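Local coordinates for extracellular solute-binding protein family 5 (PDB 4ONY) that probably captures peptides or related solutes in the periplasm and hands them to an ABC transporter for uptake into the cell, at residues K113-T118 with V169-N174; Y17-H22 with F181-A186. All coordinates share one frame; numbering follows the deposited sequence.

Interaction 1. Residues K113-T118 with V169-N174; sequences KWVEFT and VRFTFN
Val-115 with Phe-171 and Phe-117 with Val-169 form the hydrogen-bonded pairs of two antiparallel strands, 114-118 and 169-173, whose axes come within 4.6 Å of each other at 169°. They are inner neighbours in the antiparallel sheet of a family 5 solute-binding protein, with strand 97-108 flanking the first and strand 158-165 the second. A further bond, Phe-173 N to Lys-113 O at 2.7 Å, is nearly straight and carries the pairing to the start of segment 113-118. The face bearing Trp-114, Glu-116, Arg-170 and Thr-172 is partly exposed. There the guanidinium of Arg-170 lies flat on the indole of Trp-114, the planes only 15° apart, in a cation-pi stack with CZ 3.8 Å from the centroid of the six-membered ring. A chi1 of 58° puts Trp-114 CG between its own backbone N and carbonyl carbon, and from there the indole turns one face to the arginine. On the other face Val-115, Phe-117, Val-169, Phe-171 and Phe-173 are buried. CG1 of Val-115 touches CZ of Phe-173 at 3.7 Å, and the Phe-117 and Phe-171 rings meet steeply, CD2 of Phe-117 lying 3.8 Å from CE1 of Phe-171. Beside the indole, OE2 of Glu-116 is hydrogen-bonded to Thr-164 OG1 on strand 158-165. Glu-116 OE1, lying close to the guanidinium plane, accepts from two nitrogens of Arg-170 in a side-on salt bridge: NH2 arrives at 3.0 Å nearly along the C-O axis, and NE at 3.2 Å from above the carboxylate plane.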
loop_
_atom_site.group_PDB
_atom_site.type_symbol
_atom_site.label_atom_id
_atom_site.label_comp_id
_atom_site.label_asym_id
_atom_site.label_seq_id
_atom_site.Cartn_x
_atom_site.Cartn_y
_atom_site.Cartn_z
ATOM N N LYS A 113 8.534 25.785 -3.421
ATOM C CA LYS A 113 9.534 25.931 -4.477
ATOM C C LYS A 113 10.947 25.631 -3.993
ATOM O O LYS A 113 11.859 25.452 -4.817
ATOM C CB LYS A 113 9.459 27.356 -5.023
ATOM C CG LYS A 113 8.368 27.591 -6.089
ATOM C CD LYS A 113 7.496 28.846 -5.864
ATOM C CE LYS A 113 8.251 30.146 -5.483
ATOM N NZ LYS A 113 7.746 30.786 -4.206
ATOM N N TRP A 114 11.150 25.570 -2.684
ATOM C CA TRP A 114 12.438 25.113 -2.109
ATOM C C TRP A 114 12.220 24.473 -0.760
ATOM O O TRP A 114 11.184 24.716 -0.124
ATOM C CB TRP A 114 13.467 26.274 -1.957
ATOM C CG TRP A 114 12.984 27.408 -1.114
ATOM C CD1 TRP A 114 12.399 28.548 -1.552
ATOM C CD2 TRP A 114 13.017 27.500 0.319
ATOM N NE1 TRP A 114 12.065 29.353 -0.495
ATOM C CE2 TRP A 114 12.437 28.742 0.668
ATOM C CE3 TRP A 114 13.469 26.654 1.340
ATOM C CZ2 TRP A 114 12.269 29.148 1.994
ATOM C CZ3 TRP A 114 13.347 27.081 2.669
ATOM C CH2 TRP A 114 12.743 28.314 2.982
ATOM N N VAL A 115 13.183 23.637 -0.346
ATOM C CA VAL A 115 13.203 23.067 0.994
ATOM C C VAL A 115 14.647 23.048 1.460
ATOM O O VAL A 115 15.554 22.820 0.671
ATOM C CB VAL A 115 12.532 21.662 1.066
ATOM C CG1 VAL A 115 13.289 20.648 0.231
ATOM C CG2 VAL A 115 12.429 21.157 2.511
ATOM N N GLU A 116 14.866 23.317 2.731
ATOM C CA GLU A 116 16.211 23.362 3.279
ATOM C C GLU A 116 16.295 22.528 4.572
ATOM O O GLU A 116 15.441 22.636 5.427
ATOM C CB GLU A 116 16.644 24.819 3.512
ATOM C CG GLU A 116 18.040 24.966 4.141
ATOM C CD GLU A 116 18.564 26.419 4.106
ATOM O OE1 GLU A 116 17.864 27.311 3.616
ATOM O OE2 GLU A 116 19.712 26.685 4.485
ATOM N N PHE A 117 17.321 21.692 4.665
ATOM C CA PHE A 117 17.516 20.759 5.775
ATOM C C PHE A 117 18.787 21.113 6.463
ATOM O O PHE A 117 19.785 21.450 5.790
ATOM C CB PHE A 117 17.654 19.334 5.242
ATOM C CG PHE A 117 16.461 18.862 4.459
ATOM C CD1 PHE A 117 15.330 18.356 5.113
ATOM C CD2 PHE A 117 16.466 18.905 3.073
ATOM C CE1 PHE A 117 14.222 17.910 4.393
ATOM C CE2 PHE A 117 15.358 18.494 2.362
ATOM C CZ PHE A 117 14.240 17.982 3.013
ATOM N N THR A 118 18.786 21.029 7.779
ATOM C CA THR A 118 20.000 21.184 8.542
ATOM C C THR A 118 20.245 19.866 9.240
ATOM O O THR A 118 19.385 19.388 9.974
ATOM C CB THR A 118 19.888 22.343 9.532
ATOM O OG1 THR A 118 19.494 23.508 8.816
ATOM C CG2 THR A 118 21.205 22.606 10.278
ATOM N N VAL A 169 21.641 22.207 3.668
ATOM C CA VAL A 169 21.514 21.972 2.248
ATOM C C VAL A 169 20.140 22.380 1.761
ATOM O O VAL A 169 19.129 22.011 2.334
ATOM C CB VAL A 169 21.869 20.520 1.886
ATOM C CG1 VAL A 169 20.949 19.492 2.591
ATOM C CG2 VAL A 169 21.798 20.337 0.396
ATOM N N ARG A 170 20.095 23.126 0.676
ATOM C CA ARG A 170 18.840 23.603 0.111
ATOM C C ARG A 170 18.580 23.043 -1.288
ATOM O O ARG A 170 19.456 23.062 -2.133
ATOM C CB ARG A 170 18.822 25.137 0.046
ATOM C CG ARG A 170 17.540 25.651 -0.590
ATOM C CD ARG A 170 17.458 27.165 -0.748
ATOM N NE ARG A 170 17.246 27.823 0.535
ATOM C CZ ARG A 170 16.449 28.885 0.755
ATOM N NH1 ARG A 170 15.751 29.458 -0.239
ATOM N NH2 ARG A 170 16.354 29.400 1.986
ATOM N N PHE A 171 17.371 22.539 -1.507
ATOM C CA PHE A 171 16.903 22.075 -2.826
ATOM C C PHE A 171 15.947 23.125 -3.360
ATOM O O PHE A 171 14.948 23.430 -2.703
ATOM C CB PHE A 171 16.112 20.760 -2.674
ATOM C CG PHE A 171 16.932 19.608 -2.170
ATOM C CD1 PHE A 171 17.256 19.492 -0.835
ATOM C CD2 PHE A 171 17.372 18.630 -3.034
ATOM C CE1 PHE A 171 18.014 18.420 -0.373
ATOM C CE2 PHE A 171 18.133 17.571 -2.586
ATOM C CZ PHE A 171 18.466 17.470 -1.255
ATOM N N THR A 172 16.248 23.703 -4.508
ATOM C CA THR A 172 15.312 24.609 -5.188
ATOM C C THR A 172 14.704 23.901 -6.381
ATOM O O THR A 172 15.436 23.352 -7.207
ATOM C CB THR A 172 16.036 25.878 -5.660
ATOM O OG1 THR A 172 16.722 26.449 -4.562
ATOM C CG2 THR A 172 15.049 26.914 -6.261
ATOM N N PHE A 173 13.377 23.899 -6.465
ATOM C CA PHE A 173 12.670 23.117 -7.452
ATOM C C PHE A 173 12.314 23.911 -8.690
ATOM O O PHE A 173 12.254 25.125 -8.650
ATOM C CB PHE A 173 11.403 22.502 -6.830
ATOM C CG PHE A 173 11.698 21.700 -5.595
ATOM C CD1 PHE A 173 12.563 20.613 -5.670
ATOM C CD2 PHE A 173 11.209 22.071 -4.382
ATOM C CE1 PHE A 173 12.893 19.892 -4.546
ATOM C CE2 PHE A 173 11.516 21.334 -3.256
ATOM C CZ PHE A 173 12.357 20.236 -3.337
ATOM N N ASN A 174 12.091 23.191 -9.781
ATOM C CA ASN A 174 11.697 23.792 -11.047
ATOM C C ASN A 174 10.231 23.551 -11.282
ATOM O O ASN A 174 9.532 22.962 -10.456
ATOM C CB ASN A 174 12.557 23.279 -12.203
ATOM C CG ASN A 174 12.369 21.793 -12.487
ATOM O OD1 ASN A 174 11.275 21.241 -12.376
ATOM N ND2 ASN A 174 13.440 21.146 -12.895
#

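Interaction 2. Residues Y17-H22 with F181-A186; sequences YALSMH and FPMLIA
Met-183 reaches out from helix 181-186 and settles between Leu-19 and Met-21 of segment 17-22. Its SD lies 3.7 Å from Leu-19 CG, while its terminal CE sits against the backbone of that segment, 3.5 Å from Leu-19 O and equally close to Met-21 N. Nearer the helix, Met-183 CG meets the sulfur of Met-21, SD, at 3.8 Å. The Met-183 chain is bent at both chi2 (-61°) and chi3 (-67°), which curls SD and then CE round to that backbone. One turn further on, Ala-186 offers CB to Leu-19 CD2 at 4.0 Å. The side-chain contacts are apolar, with CE resting on peptide atoms; the axes of strand 18-20 and helix 181-186 approach to 9.5 Å.

Around this first shell, Leu-98 of strand 97-108 touches both Met-183 and Ala-186, and Phe-96 packs on Met-21 and Met-183. The same residues also make backbone hydrogen bonds to the segment, Leu-98 with Leu-19 and Phe-96 with Met-21. Behind it, Ser-20 turns away from the helix and its OG bonds to Asp-24 O. The result is a short helix laid on the buried face of an antiparallel sheet that includes strand 18-20: helix-on-sheet packing in this periplasmic binding protein.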
loop_
_atom_site.group_PDB
_atom_site.type_symbol
_atom_site.label_atom_id
_atom_site.label_comp_id
_atom_site.label_asym_id
_atom_site.label_seq_id
_atom_site.Cartn_x
_atom_site.Cartn_y
_atom_site.Cartn_z
ATOM N N TYR A 17 10.582 21.040 12.815
ATOM C CA TYR A 17 10.881 19.710 13.309
ATOM C C TYR A 17 9.987 18.660 12.620
ATOM O O TYR A 17 10.022 17.454 12.969
ATOM C CB TYR A 17 10.621 19.639 14.820
ATOM C CG TYR A 17 9.145 19.825 15.193
ATOM C CD1 TYR A 17 8.578 21.105 15.331
ATOM C CD2 TYR A 17 8.338 18.741 15.405
ATOM C CE1 TYR A 17 7.222 21.271 15.676
ATOM C CE2 TYR A 17 7.000 18.896 15.731
ATOM C CZ TYR A 17 6.425 20.154 15.865
ATOM O OH TYR A 17 5.068 20.251 16.183
ATOM N N ALA A 18 9.181 19.095 11.672
ATOM C CA ALA A 18 8.243 18.191 11.017
ATOM C C ALA A 18 7.865 18.718 9.659
ATOM O O ALA A 18 7.949 19.918 9.407
ATOM C CB ALA A 18 6.980 18.028 11.849
ATOM N N LEU A 19 7.454 17.823 8.796
ATOM C CA LEU A 19 6.945 18.185 7.482
ATOM C C LEU A 19 5.729 17.307 7.146
ATOM O O LEU A 19 5.837 16.084 7.087
ATOM C CB LEU A 19 8.061 18.061 6.469
ATOM C CG LEU A 19 7.727 18.343 5.026
ATOM C CD1 LEU A 19 7.220 19.766 4.876
ATOM C CD2 LEU A 19 8.966 18.087 4.198
ATOM N N SER A 20 4.569 17.940 6.980
ATOM C CA SER A 20 3.326 17.235 6.715
ATOM C C SER A 20 2.791 17.621 5.368
ATOM O O SER A 20 2.764 18.808 5.005
ATOM C CB SER A 20 2.272 17.559 7.779
ATOM O OG SER A 20 1.042 16.970 7.436
ATOM N N MET A 21 2.339 16.622 4.634
ATOM C CA MET A 21 1.888 16.820 3.257
ATOM C C MET A 21 0.789 17.886 3.195
ATOM O O MET A 21 0.886 18.822 2.390
ATOM C CB MET A 21 1.407 15.521 2.623
ATOM C CG MET A 21 0.729 15.697 1.261
ATOM S SD MET A 21 1.896 16.378 0.049
ATOM C CE MET A 21 0.795 16.671 -1.332
ATOM N N HIS A 22 -0.204 17.766 4.077
ATOM C CA HIS A 22 -1.325 18.702 4.146
ATOM C C HIS A 22 -1.350 19.604 5.392
ATOM O O HIS A 22 -2.375 20.225 5.698
ATOM C CB HIS A 22 -2.634 17.952 3.994
ATOM C CG HIS A 22 -2.801 17.341 2.632
ATOM N ND1 HIS A 22 -2.841 15.985 2.441
ATOM C CD2 HIS A 22 -2.847 17.896 1.391
ATOM C CE1 HIS A 22 -2.938 15.718 1.154
ATOM N NE2 HIS A 22 -2.941 16.856 0.491
ATOM N N PHE A 181 6.383 16.755 -4.006
ATOM C CA PHE A 181 7.790 16.456 -4.279
ATOM C C PHE A 181 8.767 16.667 -3.114
ATOM O O PHE A 181 9.641 15.826 -2.868
ATOM C CB PHE A 181 8.320 17.202 -5.516
ATOM C CG PHE A 181 9.626 16.637 -6.019
ATOM C CD1 PHE A 181 9.677 15.347 -6.478
ATOM C CD2 PHE A 181 10.793 17.356 -5.919
ATOM C CE1 PHE A 181 10.860 14.800 -6.930
ATOM C CE2 PHE A 181 12.000 16.818 -6.352
ATOM C CZ PHE A 181 12.025 15.531 -6.869
ATOM N N PRO A 182 8.638 17.766 -2.365
ATOM C CA PRO A 182 9.550 17.891 -1.240
ATOM C C PRO A 182 9.410 16.785 -0.229
ATOM O O PRO A 182 10.398 16.443 0.403
ATOM C CB PRO A 182 9.172 19.236 -0.608
ATOM C CG PRO A 182 8.500 19.986 -1.700
ATOM C CD PRO A 182 7.808 18.957 -2.539
ATOM N N MET A 183 8.206 16.227 -0.072
ATOM C CA MET A 183 8.032 15.046 0.761
ATOM C C MET A 183 8.932 13.880 0.320
ATOM O O MET A 183 9.360 13.074 1.150
ATOM C CB MET A 183 6.578 14.539 0.785
ATOM C CG MET A 183 5.508 15.596 1.077
ATOM S SD MET A 183 5.666 16.391 2.677
ATOM C CE MET A 183 5.316 15.014 3.764
ATOM N N LEU A 184 9.176 13.757 -0.985
ATOM C CA LEU A 184 9.908 12.617 -1.533
ATOM C C LEU A 184 11.412 12.818 -1.319
ATOM O O LEU A 184 12.147 11.867 -1.069
ATOM C CB LEU A 184 9.592 12.455 -3.017
ATOM C CG LEU A 184 8.118 12.277 -3.382
ATOM C CD1 LEU A 184 7.912 12.049 -4.874
ATOM C CD2 LEU A 184 7.562 11.070 -2.623
ATOM N N ILE A 185 11.859 14.081 -1.379
ATOM C CA ILE A 185 13.237 14.424 -1.058
ATOM C C ILE A 185 13.509 14.083 0.428
ATOM O O ILE A 185 14.527 13.441 0.780
ATOM C CB ILE A 185 13.530 15.925 -1.342
ATOM C CG1 ILE A 185 13.378 16.262 -2.818
ATOM C CG2 ILE A 185 14.922 16.298 -0.865
ATOM C CD1 ILE A 185 14.366 15.586 -3.752
ATOM N N ALA A 186 12.563 14.476 1.279
ATOM C CA ALA A 186 12.707 14.324 2.738
ATOM C C ALA A 186 12.605 12.878 3.213
ATOM O O ALA A 186 13.403 12.433 4.064
ATOM C CB ALA A 186 11.686 15.205 3.468
#

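Interactions 1 and 2, with centres 11 Å apart, belong to one hydrophobic layer: both reach the same antiparallel sheet, and helix 181-187 follows strand 168-173 in the chain. The buried face of interaction 1 packs on segment 181-186 through Phe-181, Pro-182, Ile-185 and Ala-186. Phe-173 CE1 lies 3.6 Å from Phe-181 CD2, Phe-173 CE2 3.7 Å from Pro-182 CG, and Phe-171 CZ 3.8 Å from Ile-185 CG2. Ala-186 belongs to both contacts: its CB, which packs on Leu-19 in interaction 2, also lies 3.8 Å from Phe-117 CZ. The bound 1-ethoxy-2-(2-ethoxyethoxy)ethane is held by other residues, among them Arg-226 and Tyr-256, on a different sheet.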